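PDB 4NZJ: putative alpha-galactosidase from Bacteroides fragilis, which probably catalyses the hydrolysis of terminal, non-reducing alpha-D-galactose residues from alpha-D-galactosides such as galactose oligosaccharides, galactomannans and galactolipids. Local coordinates for residues L118-A123 and K168-Y173; Y136-I141 and G178-I183; K218-N223 and S252-G257; L272-G277 and W315-M320; S398-I403 and N419-P424. All coordinates share one frame; numbering follows the deposited sequence.

Overall arrangement
Interactions 1 to 4 belong to the (beta/alpha)8 barrel, whereas interaction 5 lies in the C-terminal beta sandwich, its centre about 24 Å from that of interaction 4. Interaction 1 pairs two outer helices whose inner sides rest on interaction 2, with centres about 9 Å apart. Interactions 2, 3 and 4 are neighbouring-strand pairs of the barrel sheet: 178-183 joins 218-223, probably by a hydrogen bond, and 252-257 joins 272-277; the centres of interactions 3 and 4 lie about 10 Å apart. The side chain of Asp220 is about 3 Å from a bound glycerol, and that of Arg274 about 6 Å from a bound glycerol, marking a likely pocket at the C-terminal strand ends, where barrel glycosidases carry their active sites.

Interaction 1. Residues L118-A123 and K168-Y173; sequences LVLQTA and KYVADY
Leu120 and Val170 mark the closest backbone approach of two helical segments, their CA atoms 7.2 Å apart. The segment axes run nearly parallel, 8° apart and 10.4 Å from one another. Leu120 has the largest share of the contact. Its branched tip lies over one face of the Tyr173 ring, with CG 3.6 Å from the ring centroid and almost on the ring normal, a CH-pi contact. Tyr173 can offer this face because its CG is anti to the backbone N (chi1 -170°), which swings the ring out toward the opposite helix. The Leu120 CD2 methyl meets the rim of a second ring at Tyr169 CE1, 4.1 Å away, so one leucine is shared by two tyrosines. Deeper in, Val119 CG1 touches Val170 CG1 at 3.6 Å, the two valines crossing at about a right angle. Ala123 sets its small CB at the edge of the Tyr173 ring, 4.4 Å from CE1. Beyond the ring, the Tyr173 hydroxyl bonds to Asp124, tying the tyrosine to the first helix by its polar end as well. Such side-by-side, parallel packing is typical of successive outer helices of a TIM barrel, here with Val119 and Ala123 resting on strand 138-140.

Interaction 2. Residues Y136-I141 and G178-I183; sequences YSYINI and GFKLGI
Ile139 and Phe179 form the tight side of this parallel strand pair. The Ile139 CD1 methyl sits over one face of the Phe179 ring, 3.7 Å from CG, and Ile141 CD1 meets Leu181 CD1 at 3.8 Å. Both pairs are buried beside helix 166-176. The backbone bonds alternate in direction: Ile139 N donates to Lys180 O at 2.8 Å, and Gly182 N to Ile139 O at 2.9 Å; Lys180 N to Ser137 O is equally tight. A side chain on Gly182 would point at Asn140 OD1 and collide with it, so glycine suits this closest CA pairing. Lys180 lays its CB over the Tyr138 ring, 3.6 Å from CD1; looser is the outer end of its chain, which in the conformer described leads away to Ile30 O. Also looser is the far end, where one water donates to Ile141 O and, weakly, to Ile183 O. The chemistry implies backbone bonds holding the sheet, hydrocarbon sealing its helix side, and a lysine using methylenes locally and ammonium donors elsewhere.

Interaction 3. Residues K218-N223 and S252-G257; sequences KYDYCN and SVCEWG
Asp220 and Trp256 meet at about a right angle, the carboxylate and indole planes 63° apart. Asp220 OD1 approaches Trp256 CZ2 to 3.4 Å, and a water completes the link: it donates to Asp220 OD2 at 2.8 Å and accepts from Trp256 NE1 at 3.0 Å, lying in the plane of the indole. Asp220 is fixed from its own segment too, since Tyr221 N donates to OD1 on the anti side of the carboxylate, while OD2 bonds to Tyr184 and to a bound glycerol. An extended chain beyond CG carries Lys218 to the same glycerol and to a salt bridge with Asp142. The glycerol is consistent with a pocket at the strand ends where barrel glycosidases have their active sites. At the benzo rim, Trp256 CH2 lies 3.4 Å from Tyr221 C, and Cys222 SG, in the conformer described, stands at the ring edge 3.7 Å from CZ2; that cysteine is held by its disulfide to Cys192. Behind, Tyr221 CB packs on Glu255 CB at 3.6 Å. Parallel backbone bonding, with Tyr219 N on Ser252 O at 2.9 Å, holds the two strands. Strand 180-186 flanks the pair on the side of 216-220 and strand 272-274 on the side of 250-254, while helix 228-243, the crossover between them, packs against Tyr219, Tyr221, Val253 and Glu255.

Interaction 4. Residues L272-G277 and W315-M320; sequences LWRVSG and WNDPDM
Trp273 and Asn316 are brought together by a torsion that places Trp273 CG between the backbone N and the carbonyl carbon (chi1 45°), folding the indole back over the neighbouring strand. One ring face then covers Trp315 O, 3.5 Å from CD2, and NE1 donates to Asn316 OD1 at 2.8 Å, the amide standing nearly perpendicular to the ring. Arg274 is bent at chi2 and chi3 (-82° and -60°), which curls its guanidinium over the Asp319 carboxylate. Its main salt-bridge partner is Asp278; the stacked Asp319, with OD2 3.5 Å from Arg274 NH2, adds a contact of charges alone. A water accepts from Arg274 NE at 2.8 Å and donates to Ser276 OG and, at 2.7 Å, to Asp317 O. Asp317 OD1 accepts from Asp319 N in an Asx turn, fixing the backbone between them. In the barrel, strand 272-274 runs between strand 315-317, met through Asp317 N to Trp273 O at 2.8 Å, and strand 250-254, while helix 296-303 packs on Ser276, Asn316 and Pro318.

Interaction 5. Residues S398-I403 and N419-P424; sequences SDHYDI and NRASSP
Arg420 lays one face of its guanidinium over the His400 carbonyl and turns its edge to the turn 398-400 and the start of strand 401-407. In that edge plane NH2 has two acceptors, Ser398 O at 2.9 Å and Asp402 OD1 at 2.7 Å, the latter by a nearly straight bond (170°) that is also a salt bridge. NH1 reaches Asp399 O at 3.0 Å, from above the plane of that carbonyl. A bend at chi3 (-78°) turns the planar head back so that its donors fall on the turn. Arginine suits the place because a single flat, many-donor group can grip backbone carbonyls and a carboxylate together. Asp402 comes across at about a right angle, and its OD2 bonds to the Trp404 indole. The backbone adds Arg420 N to His400 O at 2.9 Å. Beside it, Tyr401 and Asn419 form an antiparallel, non-hydrogen-bonded pair with CA atoms 4.4 Å apart. Asn419 shapes its own loop: OD1 accepts from Ala421 N in an Asx turn, while ND2 donates to Ser423 O at 2.9 Å. Ala421 is a small outer contact, its CB 4.1 Å from His400 ND1. The arrangement is that of a beta-hairpin turn, linking strands 393-397 and 401-407, clasped by an arginine from the loop after strand 413-419 in the C-terminal beta sandwich.

Interaction 1. Residues L118-A123 and K168-Y173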
# COMPACT_ATOMS: atom_id res chain seq x y z
N LEU A 118 17.90 10.16 -8.02
CA LEU A 118 17.63 8.86 -7.43
C LEU A 118 16.13 8.54 -7.35
O LEU A 118 15.73 7.38 -7.48
CB LEU A 118 18.31 8.75 -6.06
CG LEU A 118 19.84 8.81 -6.16
CD1 LEU A 118 20.47 9.01 -4.79
CD2 LEU A 118 20.41 7.57 -6.83
N VAL A 119 15.28 9.55 -7.14
CA VAL A 119 13.84 9.34 -7.20
C VAL A 119 13.44 8.93 -8.63
O VAL A 119 12.64 8.01 -8.82
CB VAL A 119 13.05 10.59 -6.80
CG1 VAL A 119 11.55 10.36 -6.96
CG2 VAL A 119 13.35 10.97 -5.35
N LEU A 120 13.97 9.63 -9.63
CA LEU A 120 13.65 9.36 -11.03
C LEU A 120 14.10 7.96 -11.44
O LEU A 120 13.37 7.25 -12.13
CB LEU A 120 14.26 10.42 -11.95
CG LEU A 120 13.40 11.66 -12.24
CD1 LEU A 120 12.67 12.17 -11.02
CD2 LEU A 120 14.25 12.75 -12.88
N GLN A 121 15.29 7.57 -11.00
CA GLN A 121 15.78 6.20 -11.24
C GLN A 121 14.85 5.16 -10.63
O GLN A 121 14.62 4.10 -11.20
CB GLN A 121 17.18 6.02 -10.65
CG GLN A 121 18.30 6.65 -11.44
CD GLN A 121 19.66 6.36 -10.84
OE1 GLN A 121 19.81 5.43 -10.04
NE2 GLN A 121 20.65 7.15 -11.22
N THR A 122 14.35 5.46 -9.44
CA THR A 122 13.42 4.57 -8.76
C THR A 122 12.12 4.43 -9.55
O THR A 122 11.65 3.31 -9.76
CB THR A 122 13.17 5.05 -7.32
OG1 THR A 122 14.40 4.95 -6.58
CG2 THR A 122 12.09 4.22 -6.65
N ALA A 123 11.55 5.55 -9.99
CA ALA A 123 10.36 5.53 -10.85
C ALA A 123 10.60 4.71 -12.12
O ALA A 123 9.78 3.86 -12.49
CB ALA A 123 9.94 6.95 -11.21
N LYS A 168 8.49 20.07 -7.62
CA LYS A 168 7.53 20.01 -8.72
C LYS A 168 8.06 19.27 -9.94
O LYS A 168 7.31 18.55 -10.59
CB LYS A 168 7.04 21.41 -9.13
CG LYS A 168 5.82 21.34 -10.04
CD LYS A 168 5.20 22.71 -10.29
CE LYS A 168 3.90 22.59 -11.06
NZ LYS A 168 4.05 21.84 -12.34
N TYR A 169 9.35 19.42 -10.24
CA TYR A 169 9.95 18.69 -11.36
C TYR A 169 9.78 17.18 -11.18
O TYR A 169 9.41 16.46 -12.11
CB TYR A 169 11.44 19.04 -11.53
CG TYR A 169 12.03 18.40 -12.76
CD1 TYR A 169 12.55 17.11 -12.72
CD2 TYR A 169 12.06 19.08 -13.98
CE1 TYR A 169 13.07 16.51 -13.86
CE2 TYR A 169 12.58 18.49 -15.11
CZ TYR A 169 13.09 17.21 -15.05
OH TYR A 169 13.61 16.64 -16.19
N VAL A 170 10.04 16.71 -9.97
CA VAL A 170 9.90 15.30 -9.63
C VAL A 170 8.44 14.87 -9.76
O VAL A 170 8.14 13.85 -10.39
CB VAL A 170 10.42 15.02 -8.20
CG1 VAL A 170 10.18 13.58 -7.80
CG2 VAL A 170 11.90 15.38 -8.09
N ALA A 171 7.53 15.66 -9.19
CA ALA A 171 6.09 15.36 -9.29
C ALA A 171 5.65 15.23 -10.75
O ALA A 171 4.93 14.29 -11.11
CB ALA A 171 5.28 16.43 -8.58
N ASP A 172 6.09 16.16 -11.58
CA ASP A 172 5.71 16.16 -12.99
C ASP A 172 6.22 14.91 -13.70
O ASP A 172 5.48 14.29 -14.48
CB ASP A 172 6.25 17.41 -13.69
CG ASP A 172 5.51 18.69 -13.30
OD1 ASP A 172 4.45 18.62 -12.66
OD2 ASP A 172 6.00 19.78 -13.66
N TYR A 173 7.46 14.53 -13.44
CA TYR A 173 8.05 13.33 -14.01
C TYR A 173 7.25 12.09 -13.62
O TYR A 173 6.94 11.24 -14.47
CB TYR A 173 9.51 13.18 -13.55
CG TYR A 173 10.30 12.11 -14.25
CD1 TYR A 173 10.24 10.78 -13.83
CD2 TYR A 173 11.13 12.41 -15.33
CE1 TYR A 173 10.97 9.79 -14.46
CE2 TYR A 173 11.86 11.43 -15.97
CZ TYR A 173 11.79 10.12 -15.53
OH TYR A 173 12.52 9.15 -16.18

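Interaction 2. Residues Y136-I141 and G178-I183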
# COMPACT_ATOMS: atom_id res chain seq x y z
N TYR A 136 1.57 -0.80 -7.88
CA TYR A 136 2.42 0.07 -7.06
C TYR A 136 2.47 1.45 -7.73
O TYR A 136 2.90 1.56 -8.88
CB TYR A 136 3.82 -0.51 -6.91
CG TYR A 136 3.88 -1.79 -6.11
CD1 TYR A 136 4.06 -1.77 -4.73
CD2 TYR A 136 3.76 -3.04 -6.73
CE1 TYR A 136 4.12 -2.95 -4.00
CE2 TYR A 136 3.81 -4.21 -6.00
CZ TYR A 136 3.99 -4.16 -4.64
OH TYR A 136 4.05 -5.34 -3.92
N SER A 137 1.97 2.47 -7.03
CA SER A 137 1.82 3.80 -7.63
C SER A 137 2.42 4.96 -6.84
O SER A 137 2.72 6.01 -7.43
CB SER A 137 0.33 4.07 -7.91
OG SER A 137 -0.43 4.07 -6.72
N TYR A 138 2.58 4.80 -5.53
CA TYR A 138 3.12 5.87 -4.68
C TYR A 138 4.64 5.79 -4.57
O TYR A 138 5.21 4.73 -4.30
CB TYR A 138 2.48 5.85 -3.28
CG TYR A 138 1.06 6.35 -3.31
CD1 TYR A 138 0.76 7.70 -3.14
CD2 TYR A 138 0.01 5.47 -3.54
CE1 TYR A 138 -0.55 8.15 -3.20
CE2 TYR A 138 -1.30 5.91 -3.61
CZ TYR A 138 -1.58 7.25 -3.43
OH TYR A 138 -2.88 7.68 -3.50
N ILE A 139 5.29 6.93 -4.79
CA ILE A 139 6.73 7.08 -4.60
C ILE A 139 6.89 8.18 -3.55
O ILE A 139 6.59 9.34 -3.81
CB ILE A 139 7.42 7.42 -5.93
CG1 ILE A 139 7.30 6.21 -6.86
CG2 ILE A 139 8.89 7.80 -5.72
CD1 ILE A 139 7.91 6.41 -8.22
N ASN A 140 7.33 7.80 -2.36
CA ASN A 140 7.26 8.67 -1.19
C ASN A 140 8.63 9.15 -0.74
O ASN A 140 9.48 8.36 -0.29
CB ASN A 140 6.54 7.96 -0.05
CG ASN A 140 5.09 7.62 -0.37
OD1 ASN A 140 4.49 8.16 -1.29
ND2 ASN A 140 4.52 6.72 0.41
N ILE A 141 8.84 10.46 -0.86
CA ILE A 141 10.01 11.14 -0.32
C ILE A 141 9.82 11.19 1.19
O ILE A 141 8.74 11.55 1.68
CB ILE A 141 10.13 12.57 -0.90
CG1 ILE A 141 10.37 12.49 -2.41
CG2 ILE A 141 11.24 13.36 -0.22
CD1 ILE A 141 10.39 13.84 -3.10
N GLY A 178 2.25 8.06 -14.43
CA GLY A 178 1.15 7.49 -13.66
C GLY A 178 1.46 7.24 -12.19
O GLY A 178 0.68 6.60 -11.49
N PHE A 179 2.59 7.76 -11.71
CA PHE A 179 2.94 7.65 -10.31
C PHE A 179 2.42 8.84 -9.52
O PHE A 179 2.20 9.92 -10.07
CB PHE A 179 4.46 7.56 -10.12
CG PHE A 179 5.08 6.30 -10.66
CD1 PHE A 179 4.83 5.07 -10.06
CD2 PHE A 179 5.93 6.34 -11.75
CE1 PHE A 179 5.41 3.91 -10.55
CE2 PHE A 179 6.52 5.19 -12.24
CZ PHE A 179 6.25 3.97 -11.64
N LYS A 180 2.26 8.61 -8.22
CA LYS A 180 1.87 9.63 -7.26
C LYS A 180 3.06 9.94 -6.36
O LYS A 180 3.83 9.04 -6.01
CB LYS A 180 0.70 9.12 -6.42
CG LYS A 180 -0.54 8.80 -7.24
CD LYS A 180 -1.76 9.46 -6.64
CE LYS A 180 -3.00 9.16 -7.47
NZ LYS A 180 -2.67 9.12 -8.92
N LEU A 181 3.20 11.20 -5.98
CA LEU A 181 4.32 11.66 -5.16
C LEU A 181 3.93 11.85 -3.70
O LEU A 181 3.00 12.60 -3.40
CB LEU A 181 4.88 12.98 -5.70
CG LEU A 181 6.01 13.57 -4.86
CD1 LEU A 181 7.22 12.66 -4.86
CD2 LEU A 181 6.39 14.95 -5.36
N GLY A 182 4.66 11.21 -2.81
CA GLY A 182 4.51 11.44 -1.38
C GLY A 182 5.62 12.32 -0.83
O GLY A 182 6.74 12.33 -1.35
N ILE A 183 5.29 13.06 0.23
CA ILE A 183 6.26 13.91 0.90
C ILE A 183 6.07 13.73 2.40
O ILE A 183 5.13 13.05 2.83
CB ILE A 183 6.11 15.39 0.46
CG1 ILE A 183 7.44 16.15 0.63
CG2 ILE A 183 4.97 16.09 1.18
CD1 ILE A 183 7.57 17.32 -0.31
O HOH W 1 6.11 10.37 2.30

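Interaction 3. Residues K218-N223 and S252-G257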
# COMPACT_ATOMS: atom_id res chain seq x y z
N LYS A 218 2.98 12.08 4.53
CA LYS A 218 3.26 11.33 5.74
C LYS A 218 3.57 12.35 6.83
O LYS A 218 4.48 13.17 6.68
CB LYS A 218 4.45 10.39 5.54
CG LYS A 218 4.89 9.68 6.81
CD LYS A 218 6.08 8.77 6.56
CE LYS A 218 6.76 8.39 7.88
NZ LYS A 218 8.10 7.78 7.63
N TYR A 219 2.82 12.30 7.93
CA TYR A 219 2.90 13.33 8.96
C TYR A 219 3.29 12.70 10.29
O TYR A 219 2.48 12.04 10.95
CB TYR A 219 1.57 14.07 9.04
CG TYR A 219 1.63 15.49 9.59
CD1 TYR A 219 2.62 16.38 9.18
CD2 TYR A 219 0.67 15.95 10.50
CE1 TYR A 219 2.66 17.68 9.67
CE2 TYR A 219 0.71 17.24 10.99
CZ TYR A 219 1.71 18.11 10.57
OH TYR A 219 1.75 19.40 11.04
N ASP A 220 4.55 12.90 10.65
CA ASP A 220 5.19 12.25 11.79
C ASP A 220 4.93 13.05 13.06
O ASP A 220 4.52 14.21 13.01
CB ASP A 220 6.69 12.18 11.50
CG ASP A 220 7.37 10.98 12.11
OD1 ASP A 220 6.84 10.38 13.07
OD2 ASP A 220 8.47 10.64 11.60
N TYR A 221 5.19 12.43 14.21
CA TYR A 221 4.85 13.02 15.49
C TYR A 221 6.05 13.23 16.42
O TYR A 221 5.88 13.42 17.62
CB TYR A 221 3.75 12.21 16.20
CG TYR A 221 2.98 13.04 17.19
CD1 TYR A 221 2.23 14.13 16.75
CD2 TYR A 221 3.03 12.78 18.55
CE1 TYR A 221 1.54 14.93 17.65
CE2 TYR A 221 2.35 13.57 19.45
CZ TYR A 221 1.61 14.65 19.00
OH TYR A 221 0.94 15.45 19.88
N CYS A 222 7.27 13.23 15.87
CA CYS A 222 8.45 13.53 16.69
C CYS A 222 8.40 14.94 17.26
O CYS A 222 7.90 15.87 16.62
CB CYS A 222 9.74 13.35 15.89
SG CYS A 222 10.20 11.62 15.65
N ASN A 223 8.92 15.08 18.48
CA ASN A 223 9.05 16.39 19.13
C ASN A 223 7.74 17.07 19.48
O ASN A 223 7.73 18.27 19.80
CB ASN A 223 9.93 17.32 18.29
CG ASN A 223 11.29 16.74 18.02
OD1 ASN A 223 11.98 16.33 18.95
ND2 ASN A 223 11.69 16.68 16.76
N SER A 252 -1.30 10.31 5.64
CA SER A 252 -0.73 9.18 6.36
C SER A 252 -0.30 9.65 7.76
O SER A 252 0.59 10.48 7.90
CB SER A 252 0.46 8.61 5.57
OG SER A 252 1.25 7.72 6.34
N VAL A 253 -0.97 9.12 8.78
CA VAL A 253 -0.74 9.51 10.16
C VAL A 253 0.33 8.60 10.76
O VAL A 253 0.25 7.38 10.66
CB VAL A 253 -2.06 9.43 10.95
CG1 VAL A 253 -1.84 9.57 12.46
CG2 VAL A 253 -3.02 10.49 10.44
N CYS A 254 1.36 9.20 11.37
CA CYS A 254 2.46 8.44 11.94
C CYS A 254 2.79 8.92 13.35
O CYS A 254 3.63 9.81 13.54
CB CYS A 254 3.68 8.54 11.02
SG CYS A 254 5.11 7.61 11.60
N GLU A 255 2.10 8.35 14.34
CA GLU A 255 2.40 8.61 15.75
C GLU A 255 2.64 7.29 16.51
O GLU A 255 2.52 7.23 17.74
CB GLU A 255 1.35 9.54 16.40
CG GLU A 255 -0.10 9.06 16.39
CD GLU A 255 -0.32 7.84 17.25
OE1 GLU A 255 -0.43 7.99 18.49
OE2 GLU A 255 -0.38 6.73 16.69
N TRP A 256 2.99 6.26 15.75
CA TRP A 256 3.53 4.98 16.24
C TRP A 256 2.55 4.16 17.08
O TRP A 256 2.97 3.27 17.83
CB TRP A 256 4.84 5.18 17.00
CG TRP A 256 5.68 6.23 16.40
CD1 TRP A 256 6.31 6.19 15.19
CD2 TRP A 256 5.95 7.52 16.96
NE1 TRP A 256 6.97 7.38 14.97
CE2 TRP A 256 6.77 8.21 16.05
CE3 TRP A 256 5.59 8.14 18.16
CZ2 TRP A 256 7.23 9.50 16.29
CZ3 TRP A 256 6.05 9.43 18.40
CH2 TRP A 256 6.86 10.09 17.47
N GLY A 257 1.26 4.44 16.93
CA GLY A 257 0.22 3.69 17.61
C GLY A 257 0.08 3.96 19.10
O GLY A 257 -0.58 3.21 19.80
O HOH W 2 8.91 8.20 12.88

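Interaction 4. Residues L272-G277 and W315-M320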
# COMPACT_ATOMS: atom_id res chain seq x y z
N LEU A 272 -4.66 6.49 6.45
CA LEU A 272 -3.95 5.36 7.03
C LEU A 272 -3.21 5.88 8.25
O LEU A 272 -2.91 7.07 8.34
CB LEU A 272 -2.96 4.73 6.05
CG LEU A 272 -1.83 5.57 5.43
CD1 LEU A 272 -0.70 4.70 4.92
CD2 LEU A 272 -2.36 6.45 4.31
N TRP A 273 -2.94 4.99 9.19
CA TRP A 273 -2.30 5.38 10.44
C TRP A 273 -1.41 4.25 10.95
O TRP A 273 -1.80 3.09 10.95
CB TRP A 273 -3.34 5.73 11.50
CG TRP A 273 -4.45 4.75 11.56
CD1 TRP A 273 -4.48 3.58 12.28
CD2 TRP A 273 -5.69 4.81 10.85
NE1 TRP A 273 -5.66 2.92 12.06
CE2 TRP A 273 -6.42 3.65 11.18
CE3 TRP A 273 -6.25 5.74 9.97
CZ2 TRP A 273 -7.70 3.40 10.67
CZ3 TRP A 273 -7.51 5.49 9.45
CH2 TRP A 273 -8.22 4.33 9.80
N ARG A 274 -0.21 4.61 11.38
CA ARG A 274 0.70 3.64 11.94
C ARG A 274 0.13 3.08 13.25
O ARG A 274 -0.34 3.83 14.10
CB ARG A 274 2.08 4.28 12.14
CG ARG A 274 2.83 4.50 10.82
CD ARG A 274 3.53 3.23 10.35
NE ARG A 274 4.47 2.85 11.39
CZ ARG A 274 5.67 3.41 11.59
NH1 ARG A 274 6.16 4.32 10.75
NH2 ARG A 274 6.39 3.02 12.62
N VAL A 275 0.17 1.76 13.39
CA VAL A 275 -0.34 1.09 14.58
C VAL A 275 0.76 0.71 15.57
O VAL A 275 0.46 0.25 16.67
CB VAL A 275 -1.18 -0.17 14.25
CG1 VAL A 275 -2.39 0.22 13.42
CG2 VAL A 275 -0.35 -1.24 13.55
N SER A 276 2.02 0.92 15.19
CA SER A 276 3.15 0.46 15.97
C SER A 276 4.39 1.30 15.74
O SER A 276 4.44 2.13 14.84
CB SER A 276 3.48 -0.98 15.60
OG SER A 276 4.11 -1.05 14.32
N GLY A 277 5.40 1.03 16.56
CA GLY A 277 6.74 1.53 16.30
C GLY A 277 7.31 0.93 15.03
O GLY A 277 6.70 0.03 14.43
N TRP A 315 -7.02 2.78 6.65
CA TRP A 315 -6.27 1.53 6.81
C TRP A 315 -5.34 1.54 8.02
O TRP A 315 -4.69 2.55 8.32
CB TRP A 315 -5.46 1.26 5.54
CG TRP A 315 -6.28 1.38 4.30
CD1 TRP A 315 -6.28 2.41 3.41
CD2 TRP A 315 -7.27 0.45 3.84
NE1 TRP A 315 -7.19 2.16 2.40
CE2 TRP A 315 -7.82 0.97 2.65
CE3 TRP A 315 -7.73 -0.78 4.31
CZ2 TRP A 315 -8.81 0.30 1.93
CZ3 TRP A 315 -8.73 -1.45 3.59
CH2 TRP A 315 -9.25 -0.89 2.41
N ASN A 316 -5.27 0.40 8.71
CA ASN A 316 -4.23 0.19 9.71
C ASN A 316 -2.90 -0.02 8.98
O ASN A 316 -2.81 -0.86 8.08
CB ASN A 316 -4.52 -1.04 10.56
CG ASN A 316 -5.69 -0.85 11.51
OD1 ASN A 316 -5.76 0.14 12.25
ND2 ASN A 316 -6.60 -1.82 11.53
N ASP A 317 -1.88 0.73 9.38
CA ASP A 317 -0.58 0.69 8.71
C ASP A 317 0.44 -0.02 9.62
O ASP A 317 0.88 0.54 10.62
CB ASP A 317 -0.15 2.12 8.39
CG ASP A 317 1.19 2.22 7.68
OD1 ASP A 317 1.82 1.19 7.36
OD2 ASP A 317 1.61 3.38 7.45
N PRO A 318 0.83 -1.26 9.27
CA PRO A 318 1.81 -2.01 10.04
C PRO A 318 3.26 -1.75 9.61
O PRO A 318 4.15 -2.55 9.90
CB PRO A 318 1.41 -3.46 9.77
CG PRO A 318 0.84 -3.44 8.39
CD PRO A 318 0.33 -2.05 8.12
N ASP A 319 3.47 -0.64 8.91
CA ASP A 319 4.78 -0.19 8.46
C ASP A 319 5.22 -0.93 7.18
O ASP A 319 4.48 -1.75 6.62
CB ASP A 319 5.84 -0.24 9.58
CG ASP A 319 6.97 0.81 9.41
OD1 ASP A 319 7.00 1.53 8.38
OD2 ASP A 319 7.84 0.90 10.31
N MSE A 320 6.42 -0.58 6.74
CA MSE A 320 6.91 -0.98 5.42
C MSE A 320 7.07 -2.46 5.20
O MSE A 320 7.21 -3.25 6.13
CB MSE A 320 8.25 -0.30 5.17
CG MSE A 320 9.28 -0.69 6.23
SE MSE A 320 11.04 -0.10 5.59
CE MSE A 320 12.13 -0.69 7.12
O HOH W 3 3.02 0.65 12.32
O HOH W 4 5.80 4.52 7.91

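Interaction 5. Residues S398-I403 and N419-P424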
# COMPACT_ATOMS: atom_id res chain seq x y z
N SER A 398 -2.96 -20.54 17.30
CA SER A 398 -2.62 -21.76 18.00
C SER A 398 -1.15 -21.72 18.42
O SER A 398 -0.45 -20.74 18.19
CB SER A 398 -2.92 -23.00 17.13
OG SER A 398 -1.93 -23.21 16.15
N ASP A 399 -0.69 -22.79 19.05
CA ASP A 399 0.68 -22.84 19.55
C ASP A 399 1.71 -22.59 18.44
O ASP A 399 2.66 -21.85 18.64
CB ASP A 399 0.97 -24.18 20.25
CG ASP A 399 0.21 -24.34 21.58
OD1 ASP A 399 -0.35 -23.35 22.09
OD2 ASP A 399 0.20 -25.46 22.11
N HIS A 400 1.48 -23.17 17.27
CA HIS A 400 2.46 -23.09 16.18
C HIS A 400 2.00 -22.33 14.94
O HIS A 400 2.84 -21.89 14.15
CB HIS A 400 2.88 -24.50 15.76
CG HIS A 400 3.37 -25.34 16.90
ND1 HIS A 400 4.54 -25.06 17.58
CD2 HIS A 400 2.86 -26.45 17.47
CE1 HIS A 400 4.72 -25.96 18.53
NE2 HIS A 400 3.72 -26.82 18.48
N TYR A 401 0.69 -22.16 14.77
CA TYR A 401 0.16 -21.55 13.56
C TYR A 401 -1.05 -20.65 13.78
O TYR A 401 -1.79 -20.81 14.76
CB TYR A 401 -0.16 -22.64 12.51
CG TYR A 401 -1.29 -23.57 12.87
CD1 TYR A 401 -2.62 -23.22 12.64
CD2 TYR A 401 -1.04 -24.83 13.40
CE1 TYR A 401 -3.65 -24.08 12.95
CE2 TYR A 401 -2.07 -25.70 13.72
CZ TYR A 401 -3.38 -25.31 13.49
OH TYR A 401 -4.41 -26.17 13.79
N ASP A 402 -1.23 -19.73 12.84
CA ASP A 402 -2.39 -18.86 12.80
C ASP A 402 -3.30 -19.28 11.65
O ASP A 402 -2.82 -19.77 10.61
CB ASP A 402 -2.03 -17.42 12.44
CG ASP A 402 -1.17 -16.72 13.47
OD1 ASP A 402 -1.06 -17.21 14.61
OD2 ASP A 402 -0.65 -15.65 13.09
N ILE A 403 -4.59 -19.05 11.82
CA ILE A 403 -5.56 -19.06 10.72
C ILE A 403 -6.14 -17.65 10.62
O ILE A 403 -6.78 -17.19 11.57
CB ILE A 403 -6.71 -20.05 10.97
CG1 ILE A 403 -6.18 -21.47 11.12
CG2 ILE A 403 -7.72 -19.99 9.82
CD1 ILE A 403 -5.41 -21.97 9.92
N ASN A 419 2.30 -20.77 9.42
CA ASN A 419 3.17 -21.47 10.35
C ASN A 419 4.22 -20.52 10.92
O ASN A 419 5.14 -20.12 10.22
CB ASN A 419 3.85 -22.64 9.63
CG ASN A 419 4.73 -23.45 10.55
OD1 ASN A 419 4.60 -23.38 11.77
ND2 ASN A 419 5.61 -24.25 9.97
N ARG A 420 4.07 -20.15 12.19
CA ARG A 420 5.06 -19.33 12.89
C ARG A 420 6.34 -20.09 13.18
O ARG A 420 7.41 -19.49 13.28
CB ARG A 420 4.51 -18.85 14.23
CG ARG A 420 4.14 -17.39 14.27
CD ARG A 420 3.50 -17.08 15.61
NE ARG A 420 2.11 -17.53 15.61
CZ ARG A 420 1.62 -18.56 16.30
NH1 ARG A 420 2.37 -19.28 17.12
NH2 ARG A 420 0.33 -18.86 16.18
N ALA A 421 6.21 -21.41 13.34
CA ALA A 421 7.26 -22.24 13.91
C ALA A 421 8.43 -22.51 12.95
O ALA A 421 8.31 -22.38 11.73
CB ALA A 421 6.68 -23.56 14.38
N SER A 422 9.54 -22.91 13.56
CA SER A 422 10.77 -23.21 12.85
C SER A 422 10.80 -24.65 12.33
O SER A 422 11.79 -25.06 11.73
CB SER A 422 11.95 -22.98 13.78
OG SER A 422 11.82 -23.77 14.95
N SER A 423 9.73 -25.41 12.57
CA SER A 423 9.61 -26.77 12.05
C SER A 423 8.36 -26.88 11.18
O SER A 423 7.43 -26.08 11.33
CB SER A 423 9.53 -27.77 13.19
OG SER A 423 8.36 -27.56 13.97
N PRO A 424 8.31 -27.89 10.29
CA PRO A 424 7.11 -28.05 9.49
C PRO A 424 5.89 -28.36 10.34
O PRO A 424 6.00 -29.00 11.39
CB PRO A 424 7.43 -29.24 8.56
CG PRO A 424 8.88 -29.52 8.72
CD PRO A 424 9.30 -28.95 10.04